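Local atomic coordinates of ATP phosphoribosyltransferase regulatory subunit (Bacillus halodurans, PDB entry 3OD1), a protein that is probably required, together with HisG, for the first step of histidine biosynthesis and may let histidine feed back on ATP phosphoribosyltransferase activity. Residues B[187-192]-B[270-275]; B[199-204]-B[216-221]; B[163-168]-B[265-270]. All blocks are in the same frame, centred on the assembly; numbering follows the deposited sequence.

The three contacts form one connected region of the histidyl-tRNA synthetase-like part of the chain. Contact 3 pairs two parallel strands; T270, the last residue of its second segment, is also the first of segment 270-275, which packs on helix 182-193 in contact 1. Contact 2, the helix pair 199-204 and 216-221, is nested in sequence inside the spans closed by both others. The centres of contacts 1 and 2 lie about 12 Å apart, where F191 CE2 comes 3.5 Å from H203 CB. Contacts 1 and 3 are about 13 Å apart, centre to centre, and contacts 2 and 3 about 17 Å, yet L220 CD1 still reaches L269 O at 3.6 Å.

Contact 1: residues B[187-192]-B[270-275]; sequences RLRRFL and TLVLHM
The torsions of M275, a selenomethionine, bring its side chain against R189 and R190: CG is anti to the carbonyl carbon (chi1 -65°), and the chain bends at chi2 and chi3. R190 CG is anti to the backbone N (chi1 169°), and its chain also bends at chi2 and chi3; the R190 and M275 side chains cross at about a right angle. M275 CG lies over one face of the R190 guanidinium, offset toward the rim, 3.9 Å from R190 NH2. The selenium rests on the helix backbone, with M275 SE 3.9 Å from R190 CA, while M275 CE meets R189 CB at 4.1 Å. Farther along the helix, V272 CG2 packs on L192 CB at 3.7 Å, and the same CB lies 3.8 Å from T270 O. No direct hydrogen bond joins the segments; a water donates to L192 O and accepts from V272 N. R189 NE is buried without a partner, whereas its NH2 forms a salt bridge with D186. Segment 270-275, part of the loop from strand 265-268 to strand 281-286, packs against helix 182-193, whose L188 and L192 also touch helices 168-179 and 197-206.

Contact 2: residues B[199-204]-B[216-221]; sequences GYREHV and RLMNLL
Helix segments 199-204 and 216-220 run antiparallel, at 175°, with their axes 10.2 Å apart at closest approach. Y200 spans the gap: its CG is anti to the backbone N (chi1 177°), and its hydroxyl donates to L217 O, with Y200 OH 2.7 Å from that oxygen. The acceptor lies at the ring edge, in the ring plane, but the hydroxyl stands above the carbonyl plane of L217. L221 CD1 lies over one ring face, toward the rim, in a CH-pi contact 4.0 Å from the Y200 ring centroid. The other methyl, L221 CD2, touches Y200 CD2 at 3.5 Å and also sits over the centre of the R201 guanidinium, 3.6 Å from R201 CZ. The two L221 methyls thus serve two flat groups. The pair is an antiparallel helical hairpin within the histidyl-tRNA synthetase-like part of the chain; helix 182-193 packs on it through L188, which touches Y200, V204 and L217. The side chain of M218, a selenomethionine, crosses that of R201 at about a right angle, with M218 SE 4.0 Å from R201 CG. Nearer the connection between the helices, V204 CG1 meets L217 CB at 4.0 Å.

Contact 3: residues B[163-168]-B[265-270]; sequences VAIGHV and VKFDLT
I165, the residue most buried by this contact, is held at both its backbone N and O by strand 265-268. I165 N donates to K266 O at 2.9 Å, and I165 O accepts from D268 N at 3.0 Å, the second donor standing above the carbonyl plane. Its CG1 is anti to the carbonyl carbon (chi1 -58°), and an extended chi2 (178°) puts I165 CD1 4.2 Å from V265 CB; I165 CB meets F267 CD1 at 4.1 Å. These apolar groups share one face of the sheet, toward helices 139-155, 228-234 and 240-258. K266 gives its N to V163 O at 2.9 Å, nearly straight at 166°. On the opposite face K266 CG lies 4.1 Å from A164 CA, while A164 CB lies 4.2 Å from D268 CB. At the end of strand 265-268, D268 OD1 accepts from T270 N, forming an Asx turn, and from T270 OG1 at 2.6 Å. R224 adds a salt bridge to that oxygen. A water bridges H167 N and, weakly, L269 O; the H167 side chain caps the helix that follows. Strands 162-167 and 265-268 are parallel neighbours in a mainly antiparallel sheet flanked by helices, consistent with the class II aminoacyl-tRNA synthetase catalytic fold.

Contact 1: residues B[187-192]-B[270-275]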
loop_
_atom_site.group_PDB
_atom_site.type_symbol
_atom_site.label_atom_id
_atom_site.label_comp_id
_atom_site.label_asym_id
_atom_site.label_seq_id
_atom_site.Cartn_x
_atom_site.Cartn_y
_atom_site.Cartn_z
ATOM N N ARG B 187 -14.835 -4.657 -36.705
ATOM C CA ARG B 187 -15.840 -3.600 -36.732
ATOM C C ARG B 187 -17.057 -3.978 -35.894
ATOM O O ARG B 187 -17.624 -3.140 -35.179
ATOM C CB ARG B 187 -16.258 -3.302 -38.179
ATOM C CG ARG B 187 -16.575 -1.834 -38.449
ATOM C CD ARG B 187 -16.545 -1.509 -39.942
ATOM N NE ARG B 187 -16.403 -0.072 -40.183
ATOM C CZ ARG B 187 -17.162 0.633 -41.019
ATOM N NH1 ARG B 187 -18.127 0.037 -41.709
ATOM N NH2 ARG B 187 -16.955 1.936 -41.168
ATOM N N LEU B 188 -17.451 -5.245 -35.988
ATOM C CA LEU B 188 -18.538 -5.787 -35.173
ATOM C C LEU B 188 -18.149 -5.878 -33.692
ATOM O O LEU B 188 -18.916 -5.473 -32.822
ATOM C CB LEU B 188 -18.981 -7.158 -35.698
ATOM C CG LEU B 188 -19.982 -7.148 -36.857
ATOM C CD1 LEU B 188 -20.090 -8.524 -37.524
ATOM C CD2 LEU B 188 -21.344 -6.667 -36.378
ATOM N N ARG B 189 -16.957 -6.409 -33.419
ATOM C CA ARG B 189 -16.468 -6.584 -32.050
ATOM C C ARG B 189 -16.400 -5.252 -31.302
ATOM O O ARG B 189 -16.623 -5.191 -30.089
ATOM C CB ARG B 189 -15.074 -7.223 -32.059
ATOM C CG ARG B 189 -14.891 -8.369 -31.067
ATOM C CD ARG B 189 -13.425 -8.793 -30.963
ATOM N NE ARG B 189 -12.722 -8.664 -32.237
ATOM C CZ ARG B 189 -12.717 -9.590 -33.190
ATOM N NH1 ARG B 189 -13.379 -10.726 -33.024
ATOM N NH2 ARG B 189 -12.054 -9.379 -34.316
ATOM N N ARG B 190 -16.067 -4.193 -32.035
ATOM C CA ARG B 190 -15.975 -2.851 -31.474
ATOM C C ARG B 190 -17.326 -2.390 -30.927
ATOM O O ARG B 190 -17.396 -1.819 -29.837
ATOM C CB ARG B 190 -15.481 -1.878 -32.539
ATOM C CG ARG B 190 -15.588 -0.423 -32.139
ATOM C CD ARG B 190 -14.472 -0.063 -31.220
ATOM N NE ARG B 190 -13.189 -0.460 -31.785
ATOM C CZ ARG B 190 -12.031 -0.309 -31.153
ATOM N NH1 ARG B 190 -12.012 0.229 -29.935
ATOM N NH2 ARG B 190 -10.902 -0.697 -31.737
ATOM N N PHE B 191 -18.398 -2.652 -31.674
ATOM C CA PHE B 191 -19.742 -2.328 -31.188
ATOM C C PHE B 191 -20.033 -3.031 -29.859
ATOM O O PHE B 191 -20.582 -2.424 -28.939
ATOM C CB PHE B 191 -20.817 -2.674 -32.219
ATOM C CG PHE B 191 -20.861 -1.730 -33.386
ATOM C CD1 PHE B 191 -21.331 -0.438 -33.228
ATOM C CD2 PHE B 191 -20.427 -2.133 -34.640
ATOM C CE1 PHE B 191 -21.371 0.438 -34.300
ATOM C CE2 PHE B 191 -20.464 -1.261 -35.723
ATOM C CZ PHE B 191 -20.934 0.025 -35.552
ATOM N N LEU B 192 -19.663 -4.305 -29.768
ATOM C CA LEU B 192 -19.880 -5.086 -28.547
ATOM C C LEU B 192 -19.026 -4.552 -27.409
ATOM O O LEU B 192 -19.495 -4.388 -26.285
ATOM C CB LEU B 192 -19.563 -6.567 -28.782
ATOM C CG LEU B 192 -20.424 -7.264 -29.844
ATOM C CD1 LEU B 192 -19.849 -8.626 -30.218
ATOM C CD2 LEU B 192 -21.865 -7.394 -29.360
ATOM N N THR B 270 -22.391 -11.527 -25.076
ATOM C CA THR B 270 -22.042 -10.302 -25.799
ATOM C C THR B 270 -20.798 -9.652 -25.186
ATOM O O THR B 270 -20.271 -8.669 -25.711
ATOM C CB THR B 270 -23.189 -9.272 -25.807
ATOM O OG1 THR B 270 -23.306 -8.675 -24.518
ATOM C CG2 THR B 270 -24.505 -9.943 -26.200
ATOM N N LEU B 271 -20.324 -10.221 -24.086
ATOM C CA LEU B 271 -19.274 -9.579 -23.299
ATOM C C LEU B 271 -17.939 -9.575 -24.031
ATOM O O LEU B 271 -17.397 -10.629 -24.351
ATOM C CB LEU B 271 -19.130 -10.274 -21.941
ATOM C CG LEU B 271 -18.178 -9.627 -20.933
ATOM C CD1 LEU B 271 -18.692 -8.250 -20.497
ATOM C CD2 LEU B 271 -17.991 -10.540 -19.736
ATOM N N VAL B 272 -17.427 -8.380 -24.306
ATOM C CA VAL B 272 -16.095 -8.205 -24.867
ATOM C C VAL B 272 -15.339 -7.237 -23.958
ATOM O O VAL B 272 -15.669 -6.050 -23.896
ATOM C CB VAL B 272 -16.156 -7.612 -26.292
ATOM C CG1 VAL B 272 -14.743 -7.225 -26.788
ATOM C CG2 VAL B 272 -16.847 -8.579 -27.265
ATOM N N LEU B 273 -14.343 -7.733 -23.228
ATOM C CA LEU B 273 -13.673 -6.897 -22.222
ATOM C C LEU B 273 -12.528 -6.093 -22.829
ATOM O O LEU B 273 -12.038 -5.140 -22.235
ATOM C CB LEU B 273 -13.160 -7.751 -21.049
ATOM C CG LEU B 273 -14.148 -8.373 -20.041
ATOM C CD1 LEU B 273 -13.392 -9.132 -18.953
ATOM C CD2 LEU B 273 -15.028 -7.316 -19.396
ATOM N N HIS B 274 -12.111 -6.479 -24.030
ATOM C CA HIS B 274 -10.912 -5.928 -24.632
ATOM C C HIS B 274 -10.893 -6.382 -26.084
ATOM O O HIS B 274 -11.435 -7.439 -26.412
ATOM C CB HIS B 274 -9.683 -6.450 -23.877
ATOM C CG HIS B 274 -8.436 -5.655 -24.108
ATOM N ND1 HIS B 274 -7.708 -5.741 -25.276
ATOM C CD2 HIS B 274 -7.773 -4.780 -23.313
ATOM C CE1 HIS B 274 -6.658 -4.942 -25.197
ATOM N NE2 HIS B 274 -6.675 -4.346 -24.018
HETATM N N MSE B 275 -10.288 -5.599 -26.967
HETATM C CA MSE B 275 -10.256 -5.989 -28.374
HETATM C C MSE B 275 -9.336 -7.180 -28.668
HETATM O O MSE B 275 -9.548 -7.888 -29.657
HETATM C CB MSE B 275 -9.923 -4.793 -29.277
HETATM C CG MSE B 275 -10.984 -3.691 -29.262
HETATM SE SE MSE B 275 -12.681 -4.276 -30.045
HETATM C CE MSE B 275 -12.119 -4.394 -31.925
HETATM O O HOH W 1 -18.624 -5.737 -23.897
#

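Contact 2: residues B[199-204]-B[216-221]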
loop_
_atom_site.group_PDB
_atom_site.type_symbol
_atom_site.label_atom_id
_atom_site.label_comp_id
_atom_site.label_asym_id
_atom_site.label_seq_id
_atom_site.Cartn_x
_atom_site.Cartn_y
_atom_site.Cartn_z
ATOM N N GLY B 199 -25.938 0.637 -32.522
ATOM C CA GLY B 199 -25.007 0.753 -33.631
ATOM C C GLY B 199 -24.744 -0.599 -34.270
ATOM O O GLY B 199 -24.635 -0.715 -35.492
ATOM N N TYR B 200 -24.654 -1.621 -33.427
ATOM C CA TYR B 200 -24.401 -2.987 -33.862
ATOM C C TYR B 200 -25.510 -3.504 -34.774
ATOM O O TYR B 200 -25.229 -4.061 -35.840
ATOM C CB TYR B 200 -24.241 -3.886 -32.638
ATOM C CG TYR B 200 -24.045 -5.358 -32.921
ATOM C CD1 TYR B 200 -22.786 -5.941 -32.830
ATOM C CD2 TYR B 200 -25.123 -6.174 -33.238
ATOM C CE1 TYR B 200 -22.604 -7.289 -33.061
ATOM C CE2 TYR B 200 -24.952 -7.522 -33.476
ATOM C CZ TYR B 200 -23.692 -8.073 -33.388
ATOM O OH TYR B 200 -23.527 -9.417 -33.617
ATOM N N ARG B 201 -26.765 -3.320 -34.367
ATOM C CA ARG B 201 -27.896 -3.734 -35.203
ATOM C C ARG B 201 -27.903 -2.972 -36.527
ATOM O O ARG B 201 -28.124 -3.554 -37.585
ATOM C CB ARG B 201 -29.235 -3.535 -34.481
ATOM C CG ARG B 201 -29.443 -4.414 -33.261
ATOM C CD ARG B 201 -30.708 -3.999 -32.506
ATOM N NE ARG B 201 -30.687 -4.395 -31.097
ATOM C CZ ARG B 201 -30.959 -5.625 -30.665
ATOM N NH1 ARG B 201 -31.263 -6.582 -31.534
ATOM N NH2 ARG B 201 -30.920 -5.899 -29.366
ATOM N N GLU B 202 -27.655 -1.668 -36.456
ATOM C CA GLU B 202 -27.650 -0.824 -37.643
ATOM C C GLU B 202 -26.567 -1.286 -38.614
ATOM O O GLU B 202 -26.790 -1.359 -39.821
ATOM C CB GLU B 202 -27.419 0.639 -37.253
ATOM C CG GLU B 202 -27.917 1.650 -38.277
ATOM C CD GLU B 202 -29.432 1.813 -38.256
ATOM O OE1 GLU B 202 -30.025 2.037 -39.335
ATOM O OE2 GLU B 202 -30.030 1.717 -37.160
ATOM N N HIS B 203 -25.398 -1.608 -38.072
ATOM C CA HIS B 203 -24.258 -2.019 -38.880
ATOM C C HIS B 203 -24.499 -3.355 -39.572
ATOM O O HIS B 203 -24.115 -3.547 -40.729
ATOM C CB HIS B 203 -22.997 -2.105 -38.022
ATOM C CG HIS B 203 -21.756 -2.373 -38.810
ATOM N ND1 HIS B 203 -21.008 -3.523 -38.657
ATOM C CD2 HIS B 203 -21.137 -1.648 -39.772
ATOM C CE1 HIS B 203 -19.978 -3.486 -39.482
ATOM N NE2 HIS B 203 -20.033 -2.360 -40.171
ATOM N N VAL B 204 -25.129 -4.279 -38.857
ATOM C CA VAL B 204 -25.390 -5.605 -39.396
ATOM C C VAL B 204 -26.345 -5.522 -40.585
ATOM O O VAL B 204 -26.170 -6.215 -41.586
ATOM C CB VAL B 204 -25.964 -6.548 -38.316
ATOM C CG1 VAL B 204 -26.310 -7.895 -38.913
ATOM C CG2 VAL B 204 -24.967 -6.717 -37.181
ATOM N N ARG B 216 -28.138 -14.575 -37.506
ATOM C CA ARG B 216 -27.150 -15.154 -36.612
ATOM C C ARG B 216 -26.478 -14.033 -35.823
ATOM O O ARG B 216 -26.532 -14.015 -34.596
ATOM C CB ARG B 216 -26.117 -15.978 -37.389
ATOM C CG ARG B 216 -26.698 -17.194 -38.123
ATOM C CD ARG B 216 -25.678 -18.330 -38.217
ATOM N NE ARG B 216 -24.680 -18.098 -39.258
ATOM C CZ ARG B 216 -23.422 -18.536 -39.220
ATOM N NH1 ARG B 216 -22.604 -18.266 -40.228
ATOM N NH2 ARG B 216 -22.970 -19.228 -38.179
ATOM N N LEU B 217 -25.863 -13.091 -36.534
ATOM C CA LEU B 217 -25.203 -11.962 -35.888
ATOM C C LEU B 217 -26.155 -11.261 -34.926
ATOM O O LEU B 217 -25.767 -10.859 -33.824
ATOM C CB LEU B 217 -24.675 -10.974 -36.931
ATOM C CG LEU B 217 -23.513 -11.490 -37.786
ATOM C CD1 LEU B 217 -23.035 -10.430 -38.759
ATOM C CD2 LEU B 217 -22.377 -11.940 -36.900
HETATM N N MSE B 218 -27.407 -11.141 -35.354
HETATM C CA MSE B 218 -28.440 -10.455 -34.590
HETATM C C MSE B 218 -28.774 -11.191 -33.291
HETATM O O MSE B 218 -28.913 -10.571 -32.221
HETATM C CB MSE B 218 -29.700 -10.311 -35.454
HETATM C CG MSE B 218 -30.411 -8.986 -35.298
HETATM SE SE MSE B 218 -29.265 -7.490 -35.773
HETATM C CE MSE B 218 -30.176 -6.906 -37.392
ATOM N N ASN B 219 -28.892 -12.513 -33.386
ATOM C CA ASN B 219 -29.286 -13.331 -32.243
ATOM C C ASN B 219 -28.213 -13.439 -31.156
ATOM O O ASN B 219 -28.507 -13.817 -30.022
ATOM C CB ASN B 219 -29.751 -14.717 -32.701
ATOM C CG ASN B 219 -31.156 -14.694 -33.283
ATOM O OD1 ASN B 219 -32.044 -14.018 -32.758
ATOM N ND2 ASN B 219 -31.362 -15.427 -34.372
ATOM N N LEU B 220 -26.974 -13.104 -31.505
ATOM C CA LEU B 220 -25.892 -13.045 -30.522
ATOM C C LEU B 220 -26.294 -12.153 -29.363
ATOM O O LEU B 220 -26.103 -12.510 -28.209
ATOM C CB LEU B 220 -24.614 -12.501 -31.157
ATOM C CG LEU B 220 -23.466 -12.156 -30.204
ATOM C CD1 LEU B 220 -23.077 -13.365 -29.356
ATOM C CD2 LEU B 220 -22.286 -11.653 -31.016
ATOM N N LEU B 221 -26.861 -10.994 -29.686
ATOM C CA LEU B 221 -27.272 -10.002 -28.689
ATOM C C LEU B 221 -28.285 -10.540 -27.681
ATOM O O LEU B 221 -28.426 -10.004 -26.584
ATOM C CB LEU B 221 -27.858 -8.780 -29.387
ATOM C CG LEU B 221 -26.955 -7.557 -29.537
ATOM C CD1 LEU B 221 -25.501 -7.951 -29.753
ATOM C CD2 LEU B 221 -27.466 -6.665 -30.661
#

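Contact 3: residues B[163-168]-B[265-270]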
loop_
_atom_site.group_PDB
_atom_site.type_symbol
_atom_site.label_atom_id
_atom_site.label_comp_id
_atom_site.label_asym_id
_atom_site.label_seq_id
_atom_site.Cartn_x
_atom_site.Cartn_y
_atom_site.Cartn_z
ATOM N N VAL B 163 -22.165 -12.510 -11.294
ATOM C CA VAL B 163 -20.983 -12.563 -12.139
ATOM C C VAL B 163 -21.424 -13.033 -13.518
ATOM O O VAL B 163 -21.972 -14.126 -13.672
ATOM C CB VAL B 163 -19.942 -13.517 -11.562
ATOM C CG1 VAL B 163 -18.705 -13.599 -12.477
ATOM C CG2 VAL B 163 -19.566 -13.057 -10.163
ATOM N N ALA B 164 -21.232 -12.179 -14.509
ATOM C CA ALA B 164 -21.643 -12.493 -15.868
ATOM C C ALA B 164 -20.441 -13.076 -16.605
ATOM O O ALA B 164 -19.325 -12.558 -16.500
ATOM C CB ALA B 164 -22.146 -11.244 -16.563
ATOM N N ILE B 165 -20.669 -14.162 -17.335
ATOM C CA ILE B 165 -19.587 -14.896 -17.976
ATOM C C ILE B 165 -19.769 -14.886 -19.477
ATOM O O ILE B 165 -20.826 -15.283 -19.965
ATOM C CB ILE B 165 -19.578 -16.360 -17.498
ATOM C CG1 ILE B 165 -19.433 -16.401 -15.977
ATOM C CG2 ILE B 165 -18.481 -17.158 -18.217
ATOM C CD1 ILE B 165 -19.471 -17.782 -15.394
ATOM N N GLY B 166 -18.744 -14.430 -20.201
ATOM C CA GLY B 166 -18.722 -14.496 -21.654
ATOM C C GLY B 166 -17.581 -15.355 -22.183
ATOM O O GLY B 166 -16.853 -15.993 -21.416
ATOM N N HIS B 167 -17.402 -15.383 -23.496
ATOM C CA HIS B 167 -16.291 -16.147 -24.036
ATOM C C HIS B 167 -15.755 -15.541 -25.331
ATOM O O HIS B 167 -16.466 -15.461 -26.328
ATOM C CB HIS B 167 -16.704 -17.607 -24.249
ATOM C CG HIS B 167 -15.544 -18.536 -24.416
ATOM N ND1 HIS B 167 -14.533 -18.301 -25.321
ATOM C CD2 HIS B 167 -15.232 -19.698 -23.795
ATOM C CE1 HIS B 167 -13.646 -19.278 -25.251
ATOM N NE2 HIS B 167 -14.043 -20.134 -24.327
ATOM N N VAL B 168 -14.497 -15.115 -25.304
ATOM C CA VAL B 168 -13.854 -14.537 -26.479
ATOM C C VAL B 168 -13.897 -15.491 -27.674
ATOM O O VAL B 168 -14.043 -15.054 -28.817
ATOM C CB VAL B 168 -12.385 -14.163 -26.189
ATOM C CG1 VAL B 168 -11.623 -13.891 -27.489
ATOM C CG2 VAL B 168 -12.325 -12.966 -25.277
ATOM N N VAL B 265 -23.972 -16.874 -10.792
ATOM C CA VAL B 265 -23.471 -16.703 -12.142
ATOM C C VAL B 265 -24.589 -16.571 -13.166
ATOM O O VAL B 265 -25.667 -17.139 -13.008
ATOM C CB VAL B 265 -22.504 -17.845 -12.547
ATOM C CG1 VAL B 265 -21.309 -17.884 -11.604
ATOM C CG2 VAL B 265 -23.219 -19.174 -12.556
ATOM N N LYS B 266 -24.327 -15.788 -14.204
ATOM C CA LYS B 266 -25.195 -15.754 -15.363
ATOM C C LYS B 266 -24.317 -15.626 -16.600
ATOM O O LYS B 266 -23.103 -15.466 -16.485
ATOM C CB LYS B 266 -26.220 -14.625 -15.251
ATOM C CG LYS B 266 -25.646 -13.230 -15.135
ATOM C CD LYS B 266 -26.764 -12.230 -14.888
ATOM C CE LYS B 266 -26.305 -10.789 -15.097
ATOM N NZ LYS B 266 -27.435 -9.818 -14.941
ATOM N N PHE B 267 -24.913 -15.737 -17.780
ATOM C CA PHE B 267 -24.131 -15.706 -19.003
ATOM C C PHE B 267 -24.439 -14.487 -19.843
ATOM O O PHE B 267 -25.598 -14.105 -19.997
ATOM C CB PHE B 267 -24.336 -16.991 -19.797
ATOM C CG PHE B 267 -23.863 -18.213 -19.074
ATOM C CD1 PHE B 267 -22.553 -18.646 -19.208
ATOM C CD2 PHE B 267 -24.719 -18.910 -18.236
ATOM C CE1 PHE B 267 -22.109 -19.763 -18.530
ATOM C CE2 PHE B 267 -24.283 -20.032 -17.561
ATOM C CZ PHE B 267 -22.976 -20.458 -17.707
ATOM N N ASP B 268 -23.388 -13.863 -20.365
ATOM C CA ASP B 268 -23.541 -12.741 -21.278
ATOM C C ASP B 268 -22.554 -12.886 -22.419
ATOM O O ASP B 268 -21.433 -12.380 -22.358
ATOM C CB ASP B 268 -23.347 -11.410 -20.557
ATOM C CG ASP B 268 -23.478 -10.219 -21.491
ATOM O OD1 ASP B 268 -23.886 -10.408 -22.658
ATOM O OD2 ASP B 268 -23.176 -9.091 -21.055
ATOM N N LEU B 269 -22.975 -13.600 -23.457
ATOM C CA LEU B 269 -22.080 -13.903 -24.559
ATOM C C LEU B 269 -21.823 -12.681 -25.432
ATOM O O LEU B 269 -21.099 -12.768 -26.410
ATOM C CB LEU B 269 -22.604 -15.085 -25.383
ATOM C CG LEU B 269 -22.165 -16.460 -24.862
ATOM C CD1 LEU B 269 -22.461 -16.595 -23.387
ATOM C CD2 LEU B 269 -22.814 -17.607 -25.647
ATOM N N THR B 270 -22.391 -11.527 -25.076
ATOM C CA THR B 270 -22.042 -10.302 -25.799
ATOM C C THR B 270 -20.798 -9.652 -25.186
ATOM O O THR B 270 -20.271 -8.669 -25.711
ATOM C CB THR B 270 -23.189 -9.272 -25.807
ATOM O OG1 THR B 270 -23.306 -8.675 -24.518
ATOM C CG2 THR B 270 -24.505 -9.943 -26.200
HETATM O O HOH W 2 -18.664 -13.094 -24.700
#